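Putative dihydrodipicolinate synthase family protein (PDB 3QFE) is of undetermined function but belongs to the dihydrodipicolinate synthetase family, whose members are built on a TIM barrel. Local coordinates at residues I83-G88 with A105-V110; H98-S103 with Q137-V142. All coordinates share one frame; numbering follows the deposited sequence. Where two conformers were deposited one is given.

Contact 1. Residues I83-G88 with A105-V110; sequences IMAGVG and AGANYV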
# COMPACT_ATOMS: atom_id res chain seq x y z
N ILE A 83 2.73 6.79 -8.01
CA ILE A 83 2.95 5.39 -7.80
C ILE A 83 4.17 5.17 -6.92
O ILE A 83 5.25 5.69 -7.20
CB ILE A 83 3.12 4.64 -9.14
CG1 ILE A 83 1.77 4.50 -9.85
CG2 ILE A 83 3.72 3.24 -8.90
CD1 ILE A 83 1.96 4.08 -11.32
N MET A 84 3.97 4.40 -5.86
CA MET A 84 5.01 4.02 -4.94
C MET A 84 5.25 2.53 -5.13
O MET A 84 4.33 1.73 -5.00
CB MET A 84 4.56 4.33 -3.50
CG MET A 84 5.65 4.09 -2.41
SD MET A 84 4.98 4.50 -0.78
CE MET A 84 4.48 6.23 -0.91
N ALA A 85 6.47 2.16 -5.45
CA ALA A 85 6.77 0.76 -5.74
C ALA A 85 7.54 0.13 -4.59
O ALA A 85 8.55 0.67 -4.14
CB ALA A 85 7.58 0.66 -7.03
N GLY A 86 7.07 -1.03 -4.13
CA GLY A 86 7.82 -1.83 -3.16
C GLY A 86 9.03 -2.44 -3.85
O GLY A 86 8.94 -2.91 -5.00
N VAL A 87 10.17 -2.44 -3.16
CA VAL A 87 11.42 -2.89 -3.75
C VAL A 87 12.23 -3.75 -2.81
O VAL A 87 13.37 -4.09 -3.11
CB VAL A 87 12.32 -1.72 -4.16
CG1 VAL A 87 11.77 -0.95 -5.36
CG2 VAL A 87 12.61 -0.79 -2.95
N GLY A 88 11.65 -4.13 -1.68
CA GLY A 88 12.41 -4.83 -0.64
C GLY A 88 12.94 -6.20 -1.04
O GLY A 88 12.31 -6.93 -1.81
N ALA A 105 10.48 1.71 -15.18
CA ALA A 105 9.10 1.33 -15.46
C ALA A 105 8.10 2.45 -15.15
O ALA A 105 6.94 2.34 -15.49
CB ALA A 105 8.75 0.05 -14.74
N GLY A 106 8.56 3.53 -14.51
CA GLY A 106 7.73 4.70 -14.28
C GLY A 106 7.27 5.02 -12.86
O GLY A 106 6.43 5.89 -12.69
N ALA A 107 7.79 4.35 -11.83
CA ALA A 107 7.43 4.68 -10.44
C ALA A 107 7.90 6.10 -10.02
O ALA A 107 8.83 6.64 -10.63
CB ALA A 107 7.97 3.64 -9.49
N ASN A 108 7.24 6.72 -9.02
CA ASN A 108 7.67 8.04 -8.51
C ASN A 108 8.49 7.90 -7.23
O ASN A 108 9.38 8.73 -6.94
CB ASN A 108 6.48 8.97 -8.21
CG ASN A 108 5.51 9.10 -9.36
OD1 ASN A 108 4.41 8.55 -9.34
ND2 ASN A 108 5.91 9.82 -10.38
N TYR A 109 8.19 6.85 -6.46
CA TYR A 109 8.83 6.60 -5.19
C TYR A 109 9.09 5.11 -5.03
O TYR A 109 8.38 4.26 -5.61
CB TYR A 109 7.92 7.05 -4.05
CG TYR A 109 7.18 8.36 -4.25
CD1 TYR A 109 7.84 9.59 -4.15
CD2 TYR A 109 5.84 8.37 -4.50
CE1 TYR A 109 7.16 10.78 -4.30
CE2 TYR A 109 5.14 9.56 -4.66
CZ TYR A 109 5.79 10.75 -4.56
OH TYR A 109 5.07 11.91 -4.74
N VAL A 110 10.07 4.77 -4.19
CA VAL A 110 10.28 3.38 -3.86
C VAL A 110 10.11 3.18 -2.38
O VAL A 110 10.52 4.02 -1.57
CB VAL A 110 11.65 2.82 -4.35
CG1 VAL A 110 11.68 2.85 -5.83
CG2 VAL A 110 12.83 3.61 -3.80

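Contact 2. Residues H98-S103 with Q137-V142; sequences HINDAS and QSPLPV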
# COMPACT_ATOMS: atom_id res chain seq x y z
N HIS A 98 15.98 -3.77 -8.21
CA HIS A 98 14.55 -3.45 -8.16
C HIS A 98 14.27 -1.97 -8.29
O HIS A 98 13.39 -1.56 -9.05
CB HIS A 98 13.91 -3.92 -6.86
CG HIS A 98 13.84 -5.40 -6.72
ND1 HIS A 98 13.66 -6.02 -5.50
CD2 HIS A 98 13.93 -6.39 -7.64
CE1 HIS A 98 13.63 -7.33 -5.68
NE2 HIS A 98 13.82 -7.58 -6.97
N ILE A 99 15.02 -1.15 -7.54
CA ILE A 99 14.83 0.29 -7.65
C ILE A 99 15.04 0.80 -9.08
O ILE A 99 14.18 1.50 -9.61
CB ILE A 99 15.71 1.07 -6.64
CG1 ILE A 99 15.20 0.85 -5.20
CG2 ILE A 99 15.70 2.55 -7.00
CD1 ILE A 99 16.12 1.47 -4.09
N ASN A 100 16.17 0.44 -9.70
CA ASN A 100 16.44 0.86 -11.06
C ASN A 100 15.38 0.36 -12.04
O ASN A 100 14.98 1.09 -12.94
CB ASN A 100 17.87 0.47 -11.46
CG ASN A 100 18.90 1.42 -10.84
OD1 ASN A 100 18.81 2.64 -11.01
ND2 ASN A 100 19.84 0.87 -10.11
N ASP A 101 14.93 -0.88 -11.85
CA ASP A 101 13.82 -1.41 -12.66
C ASP A 101 12.59 -0.54 -12.48
O ASP A 101 11.93 -0.21 -13.47
CB ASP A 101 13.49 -2.86 -12.28
CG ASP A 101 14.55 -3.84 -12.75
OD1 ASP A 101 15.46 -3.45 -13.52
OD2 ASP A 101 14.48 -5.01 -12.35
N ALA A 102 12.29 -0.18 -11.23
CA ALA A 102 11.10 0.63 -10.89
C ALA A 102 11.17 2.00 -11.55
O ALA A 102 10.17 2.50 -12.06
CB ALA A 102 10.93 0.77 -9.35
N SER A 103 12.35 2.58 -11.51
CA SER A 103 12.58 3.88 -12.09
C SER A 103 12.29 3.84 -13.59
O SER A 103 11.50 4.64 -14.09
CB SER A 103 14.01 4.31 -11.83
OG SER A 103 14.23 5.60 -12.36
N GLN A 137 22.22 6.01 -3.47
CA GLN A 137 22.34 5.44 -4.83
C GLN A 137 21.04 5.47 -5.64
O GLN A 137 21.08 5.36 -6.87
CB GLN A 137 22.88 4.01 -4.78
CG GLN A 137 24.33 3.89 -4.30
CD GLN A 137 24.93 2.56 -4.67
OE1 GLN A 137 25.01 2.20 -5.84
NE2 GLN A 137 25.35 1.81 -3.67
N SER A 138 19.91 5.65 -4.94
CA SER A 138 18.61 5.50 -5.55
C SER A 138 18.24 6.70 -6.42
O SER A 138 18.35 7.85 -5.99
CB SER A 138 17.51 5.26 -4.51
OG SER A 138 16.22 5.32 -5.12
N PRO A 139 17.80 6.43 -7.66
CA PRO A 139 17.34 7.50 -8.53
C PRO A 139 15.95 8.00 -8.18
O PRO A 139 15.51 9.00 -8.75
CB PRO A 139 17.34 6.86 -9.92
CG PRO A 139 17.39 5.39 -9.70
CD PRO A 139 18.02 5.15 -8.37
N LEU A 140 15.26 7.33 -7.27
CA LEU A 140 13.92 7.73 -6.86
C LEU A 140 13.90 8.05 -5.35
O LEU A 140 14.68 7.47 -4.58
CB LEU A 140 12.89 6.63 -7.19
CG LEU A 140 12.45 6.40 -8.66
CD1 LEU A 140 11.52 5.21 -8.78
CD2 LEU A 140 11.82 7.63 -9.33
N PRO A 141 13.02 8.95 -4.92
CA PRO A 141 12.88 9.21 -3.47
C PRO A 141 12.45 7.95 -2.68
O PRO A 141 11.67 7.14 -3.18
CB PRO A 141 11.79 10.29 -3.40
CG PRO A 141 11.75 10.93 -4.76
CD PRO A 141 12.22 9.89 -5.74
N VAL A 142 12.94 7.82 -1.46
CA VAL A 142 12.82 6.58 -0.69
C VAL A 142 11.85 6.70 0.51
O VAL A 142 11.94 7.62 1.29
CB VAL A 142 14.23 6.12 -0.20
CG1 VAL A 142 14.14 5.04 0.89
CG2 VAL A 142 15.08 5.66 -1.39

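Contact 1. Residues I83-G88 with A105-V110
Ile83, at the start of strand 83-86, holds Asn108 in two ways. Its backbone N donates to Asn108 OD1 at 2.8 Å, in the plane of the amide carbonyl, while its own O accepts from Asn108 N at 2.9 Å and, less tightly, from Tyr109 N at 3.2 Å. Asn108 CG lies beside its backbone N (chi1 -52°), which brings OD1 to the N-H of Ile83; OD1 also accepts from Arg74 of helix 63-77, so two donors fix its rotation. Met84 is the parallel bridge partner of Tyr109. With CG anti to the backbone N (chi1 -175°), its chain crosses the tyrosine obliquely, CG lying 4.1 Å from Tyr109 CB, and Met84 CB sits at the ring edge. Asn108 CB lies over the centre of one ring face, and the phenol OH bonds to Pro7 O. At Ala85 the N-H runs almost straight (173°) to Tyr109 O, 2.8 Å away, though from above the carbonyl plane. Ala85 CB, on the other face of the sheet, meets Ala107 CB at 3.9 Å, and both methyl groups touch Ala102 of helix 92-105. Beyond the strand, Val87 crosses Val110 at about a right angle, CG1 to CG1 at 3.8 Å, with Ile99 packed on both. Two adjacent parallel strands joined through helix 92-105 make this a beta-alpha-beta unit of the TIM barrel.

Contact 2. Residues H98-S103 with Q137-V142
In this part of the TIM barrel, helix 92-105 packs against the loop that carries the chain from helix 124-137 into strand 142-146, so the contact lies in the outer layer between one helix and the approach to a later strand. Apolar packing carries most of it. Ile99 points at the loop, and its CG2 branch, anti to the backbone N, reaches Pro139 CD at 3.7 Å, the two side chains crossing obliquely. One turn further along the helix, Ser103 receives Leu140 CD1 against its backbone, 3.7 Å from its CA, with Ser103 CB close to the same methyl. The leucine has CG beside its backbone N and an extended chi2 (176°), which carries CD1 to the helix; the residue also rests on Ala107 and Val110.

Polar atoms meet carbon here, and no hydrogen bond joins the two segments. The Asn100 side chain crosses Pro139 at about a right angle, with OD1 3.4 Å from Pro139 CG, at the exposed margin. Ser103 OG, anti to its backbone N (chi1 -178°), stands more loosely beside the CB and CG of that ring. Pro139 is thus bordered by Ile99, Asn100 and Ser103.

The remaining interaction is internal to the loop. Ser138 OG lies 3.4 Å from Ile99 CG2, yet turns its hydroxyl to its own chain, reaching the carbonyl two residues on: it donates to Leu140 O, which also accepts from Asn170 ND2, and the 2.7 Å Ser138 OG to Leu140 O bond falls in the carbonyl plane, on a lone pair.

How the contacts relate
The centres of contacts 1 and 2 lie about 7 Å apart. Their segments alternate along the chain: strand 83-86, helix 92-105, the start of strand 109-112, then the loop before strand 142-146. Contact 1 therefore joins neighbouring strands of the parallel sheet, and contact 2 sets the intervening helix against the entry to the next strand. Two probable hydrogen bonds connect them, each 3.0 Å: Ala107 N to Ala102 O closes the end of the helix, and Val110 N to Pro141 O links strand 109-112 to the chain entering strand 142-146. The two contacts together thus join strand, helix and next strand across adjacent layers of the barrel.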